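Sarcosine oxidase (Pyrococcus horikoshii, PDB 1Y56) serves as the beta subunit of an L-proline dehydrogenase complex and binds FAD and FMN, probably to oxidise L-proline. Local coordinates at residues 245-253 with 260-268; 44-54 with 138-149. One frame throughout, in Å; residues are numbered along the deposited sequence.

Contact 1: 245-253 with 260-268; sequences FKYGHAYLT and IIGGIGYEI
Thr253 O accepts the backbone N of Ile261 at 2.8 Å, the shortest polar bond between 245-253 and 260-268. The same pair is closed from the other side by Thr253 N, 3.1 Å from Ile261 O. At the next hydrogen-bonded pair, Tyr251 N reaches Gly263 O at 3.2 Å; the return bond from Gly263 N to Tyr251 O is weak. Leu252 and Gly262 form the non-hydrogen-bonded pair in between. The two strands run antiparallel, at 175°, and make a beta hairpin.

The ring of Tyr251 is the main side-chain feature. Its CG stands between the backbone N and the carbonyl carbon (chi1 67°), which folds the ring across the partner strand. One ring face then covers the backbone from Gly262 C to Gly263 N. Gly263 suits this place, because a CB there would point to the side that the tyrosine occupies. With an alanine in place of Tyr251, the backbone at Gly263 would probably lose its aromatic cover and the nearby FAD one of its wall groups. On the same face of the sheet, Thr253 CG2 and Ile261 CG2 lie side by side, 3.8 Å apart. On this face the flavins lie close: FAD touches Tyr251, and FMN touches Ile261.

Beyond the strands, the turn at Gly248 is tied in by a nearly straight bond. Gly265 N meets Gly248 O at 2.9 Å, with 171° at the hydrogen. Next to it, Ala250 CB packs on Ile264 CG2 at 3.9 Å.

The hairpin lies inside a larger sheet. Strand 250-253 also pairs with 241-244, and 261-263 with 221-230. Leu252 and Ile264 rest on helix 278-291 through Phe288 and Glu283.

Contact 2: 44-54 with 138-149; sequences TFRCGTGIRQQ and SWNPTDGKADPF. With FAD (flavin-adenine dinucleotide), chain I.
Pro148 is the bump that fills the hollow formed by Thr44 O, Cys47, Gly48 O and Thr49 CG2. Its CG packs on Cys47 SG at 3.7 Å. The sulfur is thus wedged between the proline ring and the flavin of FAD. Phe45 starts out away from 138-149, but with CG anti to the backbone N (chi1 -160°) its ring swings back. Its edge then meets one face of Phe149 in a T-shaped pair, with the planes at 85°. Arg440 of the neighbouring PH1363 chain makes a cation-pi contact with Phe45.

Further along, the Thr49 side chain fits against Ala146 O and Lys145 CB, and Ile51 CD1 rests on Ala146 CB at 4.1 Å. Ile51 and Gly144 exchange two backbone bonds; that from Ile51 N to Gly144 O is 2.8 Å.

At the far end the carboxylate of Asp143 fills the bend at Gln53 and Gln54. Its OD2 takes Gln53 N and Gln53 NE2 from opposite faces of its plane. Its OD1 takes Gln54 NE2 at 3.0 Å, with amide and carboxylate nearly coplanar. Ser138 OG donates to Gln54 OE1 at 2.7 Å, which fixes the other side of that amide.

The contact forms one wall of the FAD pocket: Gly50 N bonds to flavin O4. Helix 337-354 covers Cys47 and Pro148 with Phe338, helix 58-78 packs on Ile51, and strand 87-91 reaches Gln54 through Phe89.

In the fold
From the N terminus, the chain first passes 44-54, just after the parallel strands 8-11 and 31-34. Contact 2 closes a long loop of 83 residues, much of it helical, when 138-149 returns to this segment. Contact 1 opens only later and closes a short hairpin with six residues between its segments. The two loops therefore follow in series and neither nest nor cross. They meet in space: Lys145 NZ, which is also hydrogen-bonded to Asn239 O, probably bonds to Thr253 OG1, and Thr253 CG2 packs on Thr49. Both reach the same large mixed sheet, contact 2 through strand 136-140 and contact 1 through its hairpin. Both also line the FAD and FMN pockets.

Contact 1: 245-253 with 260-268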
loop_
_atom_site.group_PDB
_atom_site.type_symbol
_atom_site.label_atom_id
_atom_site.label_comp_id
_atom_site.label_asym_id
_atom_site.label_seq_id
_atom_site.Cartn_x
_atom_site.Cartn_y
_atom_site.Cartn_z
ATOM N N PHE B 245 -43.167 13.060 -37.818
ATOM C CA PHE B 245 -41.982 13.641 -38.431
ATOM C C PHE B 245 -41.817 15.085 -37.963
ATOM O O PHE B 245 -40.723 15.483 -37.565
ATOM C CB PHE B 245 -42.047 13.595 -39.956
ATOM C CG PHE B 245 -41.552 12.306 -40.560
ATOM C CD1 PHE B 245 -42.133 11.801 -41.717
ATOM C CD2 PHE B 245 -40.499 11.595 -39.985
ATOM C CE1 PHE B 245 -41.672 10.605 -42.294
ATOM C CE2 PHE B 245 -40.036 10.386 -40.559
ATOM C CZ PHE B 245 -40.626 9.902 -41.714
ATOM N N LYS B 246 -42.899 15.857 -37.980
ATOM C CA LYS B 246 -42.809 17.256 -37.603
ATOM C C LYS B 246 -42.239 17.431 -36.199
ATOM O O LYS B 246 -41.378 18.270 -35.990
ATOM C CB LYS B 246 -44.155 17.960 -37.752
ATOM C CG LYS B 246 -44.265 19.276 -36.998
ATOM C CD LYS B 246 -45.586 19.979 -37.285
ATOM C CE LYS B 246 -45.912 21.058 -36.249
ATOM N NZ LYS B 246 -45.138 22.308 -36.492
ATOM N N TYR B 247 -42.698 16.640 -35.235
ATOM C CA TYR B 247 -42.166 16.763 -33.873
ATOM C C TYR B 247 -40.970 15.835 -33.590
ATOM O O TYR B 247 -41.030 14.957 -32.740
ATOM C CB TYR B 247 -43.271 16.615 -32.822
ATOM C CG TYR B 247 -44.234 17.789 -32.781
ATOM C CD1 TYR B 247 -45.599 17.614 -33.051
ATOM C CD2 TYR B 247 -43.780 19.077 -32.480
ATOM C CE1 TYR B 247 -46.482 18.700 -33.023
ATOM C CE2 TYR B 247 -44.653 20.165 -32.446
ATOM C CZ TYR B 247 -45.995 19.971 -32.721
ATOM O OH TYR B 247 -46.841 21.046 -32.686
ATOM N N GLY B 248 -39.942 15.922 -34.432
ATOM C CA GLY B 248 -38.577 15.515 -34.091
ATOM C C GLY B 248 -38.394 14.031 -34.442
ATOM O O GLY B 248 -37.644 13.316 -33.770
ATOM N N HIS B 249 -39.066 13.571 -35.497
ATOM C CA HIS B 249 -39.090 12.144 -35.839
ATOM C C HIS B 249 -39.427 11.274 -34.621
ATOM O O HIS B 249 -38.861 10.200 -34.423
ATOM C CB HIS B 249 -37.777 11.700 -36.508
ATOM C CG HIS B 249 -37.405 12.513 -37.714
ATOM N ND1 HIS B 249 -38.299 13.345 -38.364
ATOM C CD2 HIS B 249 -36.240 12.607 -38.398
ATOM C CE1 HIS B 249 -37.696 13.930 -39.382
ATOM N NE2 HIS B 249 -36.448 13.494 -39.429
ATOM N N ALA B 250 -40.354 11.762 -33.804
ATOM C CA ALA B 250 -40.847 11.000 -32.679
ATOM C C ALA B 250 -41.568 9.764 -33.167
ATOM O O ALA B 250 -42.320 9.805 -34.150
ATOM C CB ALA B 250 -41.778 11.834 -31.850
ATOM N N TYR B 251 -41.305 8.659 -32.483
ATOM C CA TYR B 251 -42.129 7.474 -32.571
ATOM C C TYR B 251 -42.469 7.051 -31.143
ATOM O O TYR B 251 -41.601 7.080 -30.266
ATOM C CB TYR B 251 -41.391 6.369 -33.322
ATOM C CG TYR B 251 -40.172 5.819 -32.620
ATOM C CD1 TYR B 251 -38.925 6.409 -32.781
ATOM C CD2 TYR B 251 -40.266 4.696 -31.801
ATOM C CE1 TYR B 251 -37.806 5.902 -32.149
ATOM C CE2 TYR B 251 -39.156 4.179 -31.160
ATOM C CZ TYR B 251 -37.922 4.783 -31.339
ATOM O OH TYR B 251 -36.809 4.267 -30.695
ATOM N N LEU B 252 -43.729 6.707 -30.896
ATOM C CA LEU B 252 -44.120 6.110 -29.616
ATOM C C LEU B 252 -45.282 5.119 -29.729
ATOM O O LEU B 252 -46.162 5.263 -30.581
ATOM C CB LEU B 252 -44.380 7.177 -28.540
ATOM C CG LEU B 252 -45.462 8.259 -28.547
ATOM C CD1 LEU B 252 -45.431 9.072 -29.788
ATOM C CD2 LEU B 252 -46.819 7.660 -28.367
ATOM N N THR B 253 -45.254 4.094 -28.887
ATOM C CA THR B 253 -46.314 3.085 -28.833
ATOM C C THR B 253 -46.343 2.484 -27.418
ATOM O O THR B 253 -45.494 2.809 -26.593
ATOM C CB THR B 253 -46.102 1.971 -29.899
ATOM O OG1 THR B 253 -47.244 1.105 -29.933
ATOM C CG2 THR B 253 -44.839 1.152 -29.596
ATOM N N ILE B 260 -45.503 2.099 -22.951
ATOM C CA ILE B 260 -45.248 3.332 -23.745
ATOM C C ILE B 260 -43.744 3.583 -23.856
ATOM O O ILE B 260 -43.113 4.170 -22.973
ATOM C CB ILE B 260 -45.962 4.621 -23.246
ATOM C CG1 ILE B 260 -47.470 4.437 -23.267
ATOM C CG2 ILE B 260 -45.611 5.789 -24.151
ATOM C CD1 ILE B 260 -48.185 5.422 -22.392
ATOM N N ILE B 261 -43.216 3.108 -24.973
ATOM C CA ILE B 261 -41.823 3.115 -25.290
ATOM C C ILE B 261 -41.683 4.046 -26.485
ATOM O O ILE B 261 -42.642 4.264 -27.214
ATOM C CB ILE B 261 -41.367 1.669 -25.638
ATOM C CG1 ILE B 261 -39.840 1.586 -25.789
ATOM C CG2 ILE B 261 -42.132 1.121 -26.869
ATOM C CD1 ILE B 261 -39.303 0.170 -25.952
ATOM N N GLY B 262 -40.504 4.611 -26.685
ATOM C CA GLY B 262 -40.276 5.383 -27.891
ATOM C C GLY B 262 -38.997 6.176 -27.879
ATOM O O GLY B 262 -38.302 6.241 -26.867
ATOM N N GLY B 263 -38.693 6.780 -29.022
ATOM C CA GLY B 263 -37.526 7.627 -29.168
ATOM C C GLY B 263 -37.839 8.785 -30.090
ATOM O O GLY B 263 -39.008 9.080 -30.349
ATOM N N ILE B 264 -36.780 9.445 -30.556
ATOM C CA ILE B 264 -36.849 10.540 -31.516
ATOM C C ILE B 264 -35.623 10.453 -32.430
ATOM O O ILE B 264 -34.729 9.628 -32.201
ATOM C CB ILE B 264 -36.892 11.929 -30.827
ATOM C CG1 ILE B 264 -35.798 12.049 -29.765
ATOM C CG2 ILE B 264 -38.252 12.196 -30.211
ATOM C CD1 ILE B 264 -35.590 13.451 -29.255
ATOM N N GLY B 265 -35.587 11.300 -33.457
ATOM C CA GLY B 265 -34.463 11.354 -34.398
ATOM C C GLY B 265 -33.077 11.562 -33.798
ATOM O O GLY B 265 -32.111 10.986 -34.285
ATOM N N TYR B 266 -32.993 12.370 -32.737
ATOM C CA TYR B 266 -31.739 12.748 -32.057
ATOM C C TYR B 266 -30.581 11.737 -32.126
ATOM O O TYR B 266 -30.480 10.818 -31.319
ATOM C CB TYR B 266 -32.053 13.130 -30.606
ATOM C CG TYR B 266 -30.916 13.794 -29.846
ATOM C CD1 TYR B 266 -30.618 15.150 -30.019
ATOM C CD2 TYR B 266 -30.158 13.067 -28.935
ATOM C CE1 TYR B 266 -29.576 15.754 -29.313
ATOM C CE2 TYR B 266 -29.122 13.654 -28.230
ATOM C CZ TYR B 266 -28.833 14.993 -28.416
ATOM O OH TYR B 266 -27.799 15.545 -27.688
ATOM N N GLU B 267 -29.708 11.937 -33.105
ATOM C CA GLU B 267 -28.649 10.991 -33.450
ATOM C C GLU B 267 -27.328 11.539 -32.949
ATOM O O GLU B 267 -27.083 12.734 -33.060
ATOM C CB GLU B 267 -28.608 10.854 -34.968
ATOM C CG GLU B 267 -27.623 9.859 -35.530
ATOM C CD GLU B 267 -27.845 9.614 -37.032
ATOM O OE1 GLU B 267 -27.366 10.424 -37.865
ATOM O OE2 GLU B 267 -28.501 8.602 -37.386
ATOM N N ILE B 268 -26.474 10.687 -32.395
ATOM C CA ILE B 268 -25.162 11.156 -31.924
ATOM C C ILE B 268 -24.005 10.503 -32.705
ATOM O O ILE B 268 -23.899 9.267 -32.723
ATOM C CB ILE B 268 -25.012 11.039 -30.378
ATOM C CG1 ILE B 268 -25.870 12.122 -29.690
ATOM C CG2 ILE B 268 -23.542 11.135 -29.960
ATOM C CD1 ILE B 268 -25.791 12.152 -28.173
#

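Contact 2: 44-54 with 138-149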
loop_
_atom_site.group_PDB
_atom_site.type_symbol
_atom_site.label_atom_id
_atom_site.label_comp_id
_atom_site.label_asym_id
_atom_site.label_seq_id
_atom_site.Cartn_x
_atom_site.Cartn_y
_atom_site.Cartn_z
ATOM N N THR B 44 -30.767 -5.657 -31.338
ATOM C CA THR B 44 -31.970 -6.431 -31.107
ATOM C C THR B 44 -32.430 -6.367 -29.641
ATOM O O THR B 44 -33.622 -6.338 -29.346
ATOM C CB THR B 44 -31.719 -7.881 -31.537
ATOM O OG1 THR B 44 -31.254 -7.880 -32.894
ATOM C CG2 THR B 44 -32.985 -8.735 -31.431
ATOM N N PHE B 45 -31.480 -6.326 -28.724
ATOM C CA PHE B 45 -31.810 -6.239 -27.320
ATOM C C PHE B 45 -32.260 -4.840 -26.909
ATOM O O PHE B 45 -32.903 -4.668 -25.879
ATOM C CB PHE B 45 -30.607 -6.670 -26.487
ATOM C CG PHE B 45 -30.955 -7.071 -25.098
ATOM C CD1 PHE B 45 -31.545 -8.308 -24.847
ATOM C CD2 PHE B 45 -30.699 -6.211 -24.031
ATOM C CE1 PHE B 45 -31.876 -8.691 -23.535
ATOM C CE2 PHE B 45 -31.019 -6.573 -22.721
ATOM C CZ PHE B 45 -31.609 -7.818 -22.466
ATOM N N ARG B 46 -31.912 -3.844 -27.716
ATOM C CA ARG B 46 -32.167 -2.440 -27.383
ATOM C C ARG B 46 -33.257 -1.848 -28.274
ATOM O O ARG B 46 -33.642 -0.680 -28.147
ATOM C CB ARG B 46 -30.866 -1.649 -27.497
ATOM C CG ARG B 46 -29.945 -1.896 -26.340
ATOM C CD ARG B 46 -28.501 -2.089 -26.769
ATOM N NE ARG B 46 -27.690 -2.636 -25.672
ATOM C CZ ARG B 46 -27.319 -1.964 -24.572
ATOM N NH1 ARG B 46 -26.589 -2.569 -23.646
ATOM N NH2 ARG B 46 -27.670 -0.696 -24.384
ATOM N N CYS B 47 -33.771 -2.711 -29.140
ATOM C CA CYS B 47 -34.670 -2.377 -30.223
ATOM C C CYS B 47 -36.075 -1.976 -29.789
ATOM O O CYS B 47 -36.579 -2.428 -28.754
ATOM C CB CYS B 47 -34.762 -3.600 -31.121
ATOM S SG CYS B 47 -35.767 -3.358 -32.554
ATOM N N GLY B 48 -36.706 -1.140 -30.618
ATOM C CA GLY B 48 -38.123 -0.776 -30.488
ATOM C C GLY B 48 -39.010 -1.942 -30.885
ATOM O O GLY B 48 -38.561 -3.088 -30.912
ATOM N N THR B 49 -40.271 -1.692 -31.201
ATOM C CA THR B 49 -41.110 -2.847 -31.516
ATOM C C THR B 49 -41.563 -3.011 -32.998
ATOM O O THR B 49 -42.660 -3.494 -33.238
ATOM C CB THR B 49 -42.264 -3.075 -30.444
ATOM O OG1 THR B 49 -42.982 -1.862 -30.203
ATOM C CG2 THR B 49 -41.702 -3.571 -29.112
ATOM N N GLY B 50 -40.699 -2.651 -33.971
ATOM C CA GLY B 50 -40.902 -2.916 -35.447
ATOM C C GLY B 50 -42.186 -2.233 -35.802
ATOM O O GLY B 50 -42.484 -1.237 -35.152
ATOM N N ILE B 51 -42.995 -2.678 -36.769
ATOM C CA ILE B 51 -42.732 -3.511 -37.925
ATOM C C ILE B 51 -43.675 -2.799 -38.896
ATOM O O ILE B 51 -44.826 -2.535 -38.566
ATOM C CB ILE B 51 -43.232 -4.982 -37.795
ATOM C CG1 ILE B 51 -42.495 -5.745 -36.691
ATOM C CG2 ILE B 51 -43.065 -5.731 -39.130
ATOM C CD1 ILE B 51 -42.924 -7.197 -36.534
ATOM N N ARG B 52 -43.192 -2.499 -40.092
ATOM C CA ARG B 52 -43.811 -1.493 -40.924
ATOM C C ARG B 52 -43.665 -1.863 -42.393
ATOM O O ARG B 52 -42.636 -2.420 -42.798
ATOM C CB ARG B 52 -43.072 -0.191 -40.667
ATOM C CG ARG B 52 -43.809 1.055 -41.004
ATOM C CD ARG B 52 -42.854 2.134 -41.569
ATOM N NE ARG B 52 -41.543 2.204 -40.916
ATOM C CZ ARG B 52 -40.441 2.682 -41.491
ATOM N NH1 ARG B 52 -39.305 2.693 -40.809
ATOM N NH2 ARG B 52 -40.464 3.134 -42.742
ATOM N N GLN B 53 -44.689 -1.556 -43.191
ATOM C CA GLN B 53 -44.617 -1.728 -44.656
ATOM C C GLN B 53 -44.666 -0.384 -45.389
ATOM O O GLN B 53 -44.581 -0.343 -46.614
ATOM C CB GLN B 53 -45.746 -2.629 -45.173
ATOM C CG GLN B 53 -45.768 -4.038 -44.614
ATOM C CD GLN B 53 -47.150 -4.657 -44.673
ATOM O OE1 GLN B 53 -47.410 -5.534 -45.503
ATOM N NE2 GLN B 53 -48.052 -4.198 -43.801
ATOM N N GLN B 54 -44.822 0.706 -44.635
ATOM C CA GLN B 54 -44.910 2.051 -45.203
ATOM C C GLN B 54 -43.524 2.636 -45.502
ATOM O O GLN B 54 -42.982 3.440 -44.747
ATOM C CB GLN B 54 -45.735 2.972 -44.306
ATOM C CG GLN B 54 -47.193 2.556 -44.183
ATOM C CD GLN B 54 -47.998 3.501 -43.312
ATOM O OE1 GLN B 54 -48.179 4.672 -43.645
ATOM N NE2 GLN B 54 -48.486 2.993 -42.183
ATOM N N SER B 138 -51.276 9.152 -42.243
ATOM C CA SER B 138 -51.086 7.969 -43.048
ATOM C C SER B 138 -51.309 6.762 -42.148
ATOM O O SER B 138 -50.664 6.627 -41.096
ATOM C CB SER B 138 -49.688 7.943 -43.630
ATOM O OG SER B 138 -49.560 6.859 -44.510
ATOM N N TRP B 139 -52.226 5.893 -42.560
ATOM C CA TRP B 139 -52.644 4.767 -41.743
ATOM C C TRP B 139 -52.572 3.466 -42.515
ATOM O O TRP B 139 -53.089 3.381 -43.618
ATOM C CB TRP B 139 -54.073 5.011 -41.253
ATOM C CG TRP B 139 -54.733 3.817 -40.635
ATOM C CD1 TRP B 139 -55.798 3.135 -41.128
ATOM C CD2 TRP B 139 -54.375 3.168 -39.409
ATOM N NE1 TRP B 139 -56.134 2.098 -40.292
ATOM C CE2 TRP B 139 -55.275 2.095 -39.227
ATOM C CE3 TRP B 139 -53.384 3.388 -38.447
ATOM C CZ2 TRP B 139 -55.213 1.237 -38.118
ATOM C CZ3 TRP B 139 -53.322 2.529 -37.341
ATOM C CH2 TRP B 139 -54.231 1.472 -37.190
ATOM N N ASN B 140 -51.924 2.460 -41.945
ATOM C CA ASN B 140 -52.029 1.098 -42.466
ATOM C C ASN B 140 -52.306 0.117 -41.332
ATOM O O ASN B 140 -51.499 -0.002 -40.399
ATOM C CB ASN B 140 -50.783 0.676 -43.250
ATOM C CG ASN B 140 -50.918 -0.715 -43.866
ATOM O OD1 ASN B 140 -51.186 -0.860 -45.052
ATOM N ND2 ASN B 140 -50.740 -1.736 -43.060
ATOM N N PRO B 141 -53.441 -0.598 -41.411
ATOM C CA PRO B 141 -53.832 -1.471 -40.302
ATOM C C PRO B 141 -53.067 -2.803 -40.226
ATOM O O PRO B 141 -53.182 -3.500 -39.227
ATOM C CB PRO B 141 -55.329 -1.700 -40.541
ATOM C CG PRO B 141 -55.513 -1.534 -42.020
ATOM C CD PRO B 141 -54.407 -0.636 -42.527
ATOM N N THR B 142 -52.287 -3.154 -41.246
ATOM C CA THR B 142 -51.522 -4.406 -41.198
ATOM C C THR B 142 -50.061 -4.271 -40.744
ATOM O O THR B 142 -49.331 -5.260 -40.722
ATOM C CB THR B 142 -51.582 -5.183 -42.520
ATOM O OG1 THR B 142 -51.212 -4.322 -43.598
ATOM C CG2 THR B 142 -52.973 -5.705 -42.761
ATOM N N ASP B 143 -49.633 -3.062 -40.383
ATOM C CA ASP B 143 -48.364 -2.878 -39.666
ATOM C C ASP B 143 -48.598 -3.231 -38.196
ATOM O O ASP B 143 -49.732 -3.201 -37.708
ATOM C CB ASP B 143 -47.854 -1.437 -39.781
ATOM C CG ASP B 143 -47.535 -1.025 -41.222
ATOM O OD1 ASP B 143 -47.693 0.179 -41.530
ATOM O OD2 ASP B 143 -47.130 -1.876 -42.048
ATOM N N GLY B 144 -47.534 -3.568 -37.483
ATOM C CA GLY B 144 -47.683 -4.001 -36.106
ATOM C C GLY B 144 -46.427 -3.861 -35.281
ATOM O O GLY B 144 -45.486 -3.177 -35.662
ATOM N N LYS B 145 -46.440 -4.515 -34.130
ATOM C CA LYS B 145 -45.344 -4.476 -33.187
ATOM C C LYS B 145 -45.167 -5.854 -32.564
ATOM O O LYS B 145 -46.116 -6.624 -32.497
ATOM C CB LYS B 145 -45.590 -3.405 -32.129
ATOM C CG LYS B 145 -47.010 -3.301 -31.694
ATOM C CD LYS B 145 -47.167 -2.326 -30.562
ATOM C CE LYS B 145 -48.391 -2.684 -29.765
ATOM N NZ LYS B 145 -48.852 -1.529 -28.993
ATOM N N ALA B 146 -43.936 -6.167 -32.155
ATOM C CA ALA B 146 -43.581 -7.454 -31.558
ATOM C C ALA B 146 -42.383 -7.197 -30.659
ATOM O O ALA B 146 -41.693 -6.203 -30.851
ATOM C CB ALA B 146 -43.223 -8.462 -32.638
ATOM N N ASP B 147 -42.127 -8.081 -29.690
ATOM C CA ASP B 147 -40.956 -7.945 -28.820
ATOM C C ASP B 147 -39.720 -8.578 -29.463
ATOM O O ASP B 147 -39.671 -9.803 -29.653
ATOM C CB ASP B 147 -41.206 -8.538 -27.432
ATOM C CG ASP B 147 -40.009 -8.369 -26.498
ATOM O OD1 ASP B 147 -39.232 -9.346 -26.341
ATOM O OD2 ASP B 147 -39.834 -7.256 -25.932
ATOM N N PRO B 148 -38.709 -7.745 -29.803
ATOM C CA PRO B 148 -37.570 -8.277 -30.536
ATOM C C PRO B 148 -36.868 -9.401 -29.797
ATOM O O PRO B 148 -36.371 -10.324 -30.442
ATOM C CB PRO B 148 -36.662 -7.058 -30.701
ATOM C CG PRO B 148 -37.590 -5.920 -30.645
ATOM C CD PRO B 148 -38.555 -6.299 -29.573
ATOM N N PHE B 149 -36.849 -9.357 -28.467
ATOM C CA PHE B 149 -36.178 -10.426 -27.725
ATOM C C PHE B 149 -36.972 -11.724 -27.732
ATOM O O PHE B 149 -36.428 -12.798 -28.009
ATOM C CB PHE B 149 -35.813 -10.023 -26.287
ATOM C CG PHE B 149 -34.816 -10.955 -25.655
ATOM C CD1 PHE B 149 -35.144 -11.687 -24.522
ATOM C CD2 PHE B 149 -33.559 -11.152 -26.247
ATOM C CE1 PHE B 149 -34.226 -12.569 -23.959
ATOM C CE2 PHE B 149 -32.641 -12.025 -25.694
ATOM C CZ PHE B 149 -32.973 -12.734 -24.546
HETATM P PA FAD I . -27.541 -7.023 -33.843
HETATM O O1A FAD I . -26.613 -5.993 -33.271
HETATM O O2A FAD I . -28.838 -7.294 -33.126
HETATM O O5B FAD I . -26.718 -8.382 -34.062
HETATM C C5B FAD I . -25.335 -8.363 -34.374
HETATM C C4B FAD I . -24.665 -9.339 -33.427
HETATM O O4B FAD I . -23.358 -9.635 -33.908
HETATM C C3B FAD I . -24.502 -8.784 -32.014
HETATM O O3B FAD I . -25.292 -9.556 -31.095
HETATM C C2B FAD I . -23.014 -8.902 -31.727
HETATM O O2B FAD I . -22.707 -9.488 -30.472
HETATM C C1B FAD I . -22.530 -9.862 -32.779
HETATM N N9A FAD I . -21.094 -9.671 -33.077
HETATM C C8A FAD I . -20.441 -8.517 -33.311
HETATM N N7A FAD I . -19.133 -8.804 -33.512
HETATM C C5A FAD I . -18.982 -10.139 -33.400
HETATM C C6A FAD I . -17.899 -11.004 -33.515
HETATM N N6A FAD I . -16.661 -10.525 -33.799
HETATM N N1A FAD I . -18.090 -12.326 -33.343
HETATM C C2A FAD I . -19.312 -12.827 -33.063
HETATM N N3A FAD I . -20.379 -12.020 -32.948
HETATM C C4A FAD I . -20.228 -10.679 -33.122
HETATM N N1 FAD I . -35.656 -1.901 -35.981
HETATM C C2 FAD I . -36.925 -2.124 -36.370
HETATM O O2 FAD I . -37.125 -2.834 -37.372
HETATM N N3 FAD I . -37.984 -1.609 -35.715
HETATM C C4 FAD I . -37.843 -0.839 -34.619
HETATM O O4 FAD I . -38.842 -0.376 -34.018
HETATM C C4X FAD I . -36.564 -0.549 -34.159
HETATM N N5 FAD I . -36.335 0.223 -33.066
HETATM C C5X FAD I . -35.066 0.469 -32.647
HETATM C C6 FAD I . -34.872 1.268 -31.514
HETATM C C7 FAD I . -33.581 1.537 -31.049
HETATM C C7M FAD I . -33.389 2.403 -29.824
HETATM C C8 FAD I . -32.481 0.999 -31.734
HETATM C C8M FAD I . -31.093 1.251 -31.291
HETATM C C9 FAD I . -32.670 0.205 -32.864
HETATM C C9A FAD I . -33.956 -0.074 -33.330
HETATM N N10 FAD I . -34.109 -0.847 -34.426
HETATM C C10 FAD I . -35.411 -1.129 -34.905
HETATM C "C1'" FAD I . -32.940 -1.369 -35.124
HETATM C "C2'" FAD I . -32.794 -2.850 -34.894
HETATM O "O2'" FAD I . -32.445 -3.035 -33.529
HETATM C "C3'" FAD I . -31.659 -3.353 -35.756
HETATM O "O3'" FAD I . -31.906 -3.000 -37.123
HETATM C "C4'" FAD I . -31.544 -4.860 -35.624
HETATM O "O4'" FAD I . -31.336 -5.250 -34.254
HETATM C "C5'" FAD I . -30.396 -5.383 -36.466
HETATM O "O5'" FAD I . -30.245 -6.744 -36.088
HETATM P P FAD I . -28.852 -7.455 -36.350
HETATM O O1P FAD I . -28.425 -7.090 -37.748
HETATM O O2P FAD I . -29.014 -8.888 -35.928
HETATM O O3P FAD I . -27.897 -6.621 -35.355
#